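Local coordinates for hemolysin (PDB 2R2Z), which may bind flavin adenine dinucleotide, like other members of its UPF0053 family of membrane proteins, and binds zinc in this transporter-associated domain, at residues A[29-35]-A[86-90]. Numbering follows the deposited sequence.
Sequences FNEVFET and RVHFY
Helix 26-33 packs on the middle strand, 81-89, of the antiparallel sheet in the transporter-associated domain, and Phe-29, Phe-33 and Thr-35 meet Val-87 and Phe-89 in an apolar layer. The axes of helix 29-33 and strand 86-89 come no closer than 13.0 Å, a gap that large phenylalanine side chains can bridge. Phe-89 makes the most contacts, touching Phe-29, Phe-33 and Thr-35; its CZ lies 3.6 Å from CD1 of Phe-33, against the CB-CG-CD1 side of that residue. The two rings meet obliquely, centroids 5.3 Å apart and planes at 33°. Phe-29 and Phe-33, one helical turn apart, are turned to the same side of the helix, and CD2 of Phe-33 sits over the rim of the Phe-29 ring. With its CG anti to the backbone N (chi1 -179°), Phe-29 sends its ring end to the strand, where the two short methyl branches of Val-87 fit against it, CG1 at the ring edge 4.0 Å from CZ and CG2 by CE1. Val-20 of the adjoining strand touches both residues, while Tyr-10 and Tyr-18 pack edge-to-face with Phe-33. Beyond the helix end, where Glu-34 takes positive phi, Thr-35 divides its two branches. Its hydroxyl OG1 donates to a lone pair of Asn-30 OD1 in the carbonyl plane (2.7 Å), whereas its methyl CG2 abuts the edge of the Phe-89 ring, 3.8 Å from CE1.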
loop_
_atom_site.group_PDB
_atom_site.type_symbol
_atom_site.label_atom_id
_atom_site.label_comp_id
_atom_site.label_asym_id
_atom_site.label_seq_id
_atom_site.Cartn_x
_atom_site.Cartn_y
_atom_site.Cartn_z
ATOM N N PHE A 29 -8.919 -4.024 0.009
ATOM C CA PHE A 29 -7.656 -4.690 -0.276
ATOM C C PHE A 29 -7.682 -6.136 0.241
ATOM O O PHE A 29 -7.326 -7.065 -0.477
ATOM C CB PHE A 29 -6.510 -3.890 0.372
ATOM C CG PHE A 29 -5.141 -4.466 0.140
ATOM C CD1 PHE A 29 -4.342 -4.006 -0.904
ATOM C CD2 PHE A 29 -4.640 -5.447 0.984
ATOM C CE1 PHE A 29 -3.072 -4.532 -1.110
ATOM C CE2 PHE A 29 -3.384 -5.980 0.785
ATOM C CZ PHE A 29 -2.593 -5.524 -0.267
ATOM N N ASN A 30 -8.121 -6.334 1.486
ATOM C CA ASN A 30 -8.170 -7.685 2.033
ATOM C C ASN A 30 -9.115 -8.597 1.264
ATOM O O ASN A 30 -8.815 -9.764 1.046
ATOM C CB ASN A 30 -8.606 -7.678 3.497
ATOM C CG ASN A 30 -7.538 -7.179 4.442
ATOM O OD1 ASN A 30 -6.336 -7.209 4.161
ATOM N ND2 ASN A 30 -7.979 -6.752 5.612
ATOM N N GLU A 31 -10.250 -8.062 0.835
ATOM C CA GLU A 31 -11.206 -8.848 0.055
ATOM C C GLU A 31 -10.605 -9.265 -1.296
ATOM O O GLU A 31 -10.697 -10.422 -1.710
ATOM C CB GLU A 31 -12.500 -8.054 -0.156
ATOM C CG GLU A 31 -13.608 -8.841 -0.856
ATOM C CD GLU A 31 -14.966 -8.165 -0.785
ATOM O OE1 GLU A 31 -15.492 -7.987 0.335
ATOM O OE2 GLU A 31 -15.526 -7.828 -1.851
ATOM N N VAL A 32 -9.992 -8.317 -1.989
ATOM C CA VAL A 32 -9.413 -8.591 -3.309
ATOM C C VAL A 32 -8.242 -9.555 -3.236
ATOM O O VAL A 32 -8.161 -10.493 -4.036
ATOM C CB VAL A 32 -9.002 -7.277 -4.002
ATOM C CG1 VAL A 32 -8.159 -7.540 -5.232
ATOM C CG2 VAL A 32 -10.241 -6.471 -4.376
ATOM N N PHE A 33 -7.353 -9.332 -2.274
ATOM C CA PHE A 33 -6.075 -10.045 -2.214
ATOM C C PHE A 33 -5.994 -11.181 -1.209
ATOM O O PHE A 33 -4.956 -11.848 -1.129
ATOM C CB PHE A 33 -4.935 -9.046 -1.982
ATOM C CG PHE A 33 -4.742 -8.096 -3.127
ATOM C CD1 PHE A 33 -4.242 -8.546 -4.347
ATOM C CD2 PHE A 33 -5.086 -6.768 -2.999
ATOM C CE1 PHE A 33 -4.075 -7.677 -5.410
ATOM C CE2 PHE A 33 -4.908 -5.883 -4.058
ATOM C CZ PHE A 33 -4.408 -6.343 -5.271
ATOM N N GLU A 34 -7.080 -11.423 -0.468
ATOM C CA GLU A 34 -7.103 -12.509 0.518
ATOM C C GLU A 34 -6.067 -12.312 1.621
ATOM O O GLU A 34 -5.373 -13.261 2.015
ATOM C CB GLU A 34 -6.904 -13.873 -0.165
ATOM C CG GLU A 34 -8.191 -14.522 -0.596
ATOM C CD GLU A 34 -9.009 -14.994 0.599
ATOM O OE1 GLU A 34 -9.934 -14.270 1.019
ATOM O OE2 GLU A 34 -8.724 -16.087 1.124
ATOM N N THR A 35 -5.958 -11.094 2.107
ATOM C CA THR A 35 -4.977 -10.748 3.119
ATOM C C THR A 35 -5.674 -10.398 4.429
ATOM O O THR A 35 -6.913 -10.336 4.499
ATOM C CB THR A 35 -4.091 -9.576 2.631
ATOM O OG1 THR A 35 -4.932 -8.494 2.216
ATOM C CG2 THR A 35 -3.213 -10.008 1.449
ATOM N N ARG A 86 3.045 0.254 -4.374
ATOM C CA ARG A 86 3.384 -0.988 -5.038
ATOM C C ARG A 86 3.280 -2.104 -4.013
ATOM O O ARG A 86 3.679 -1.932 -2.865
ATOM C CB ARG A 86 4.790 -0.910 -5.618
ATOM C CG ARG A 86 5.227 -2.162 -6.394
ATOM C CD ARG A 86 6.709 -2.086 -6.775
ATOM N NE ARG A 86 7.051 -0.936 -7.628
ATOM C CZ ARG A 86 7.346 -1.000 -8.922
ATOM N NH1 ARG A 86 7.294 -2.141 -9.588
ATOM N NH2 ARG A 86 7.687 0.102 -9.551
ATOM N N VAL A 87 2.704 -3.228 -4.421
ATOM C CA VAL A 87 2.557 -4.367 -3.540
ATOM C C VAL A 87 3.179 -5.599 -4.168
ATOM O O VAL A 87 2.863 -5.930 -5.316
ATOM C CB VAL A 87 1.070 -4.638 -3.295
ATOM C CG1 VAL A 87 0.892 -5.729 -2.264
ATOM C CG2 VAL A 87 0.322 -3.342 -2.923
ATOM N N HIS A 88 4.103 -6.235 -3.441
ATOM C CA HIS A 88 4.598 -7.531 -3.848
ATOM C C HIS A 88 4.171 -8.600 -2.862
ATOM O O HIS A 88 4.187 -8.405 -1.645
ATOM C CB HIS A 88 6.108 -7.521 -3.998
ATOM C CG HIS A 88 6.604 -8.583 -4.918
ATOM N ND1 HIS A 88 6.739 -9.901 -4.541
ATOM C CD2 HIS A 88 6.962 -8.525 -6.218
ATOM C CE1 HIS A 88 7.176 -10.608 -5.565
ATOM N NE2 HIS A 88 7.319 -9.797 -6.597
ATOM N N PHE A 89 3.761 -9.741 -3.402
ATOM C CA PHE A 89 3.389 -10.907 -2.608
ATOM C C PHE A 89 4.461 -11.975 -2.688
ATOM O O PHE A 89 4.954 -12.283 -3.763
ATOM C CB PHE A 89 2.058 -11.490 -3.099
ATOM C CG PHE A 89 0.899 -10.577 -2.891
ATOM C CD1 PHE A 89 0.192 -10.616 -1.705
ATOM C CD2 PHE A 89 0.507 -9.668 -3.859
ATOM C CE1 PHE A 89 -0.871 -9.767 -1.482
ATOM C CE2 PHE A 89 -0.563 -8.812 -3.644
ATOM C CZ PHE A 89 -1.251 -8.863 -2.448
ATOM N N TYR A 90 4.834 -12.514 -1.535
ATOM C CA TYR A 90 5.824 -13.589 -1.452
ATOM C C TYR A 90 5.201 -14.886 -0.948
ATOM O O TYR A 90 4.057 -14.908 -0.494
ATOM C CB TYR A 90 6.991 -13.168 -0.564
ATOM C CG TYR A 90 7.640 -11.905 -1.041
ATOM C CD1 TYR A 90 8.610 -11.926 -2.041
ATOM C CD2 TYR A 90 7.255 -10.672 -0.515
ATOM C CE1 TYR A 90 9.197 -10.744 -2.492
ATOM C CE2 TYR A 90 7.827 -9.499 -0.953
ATOM C CZ TYR A 90 8.797 -9.535 -1.935
ATOM O OH TYR A 90 9.349 -8.357 -2.367
#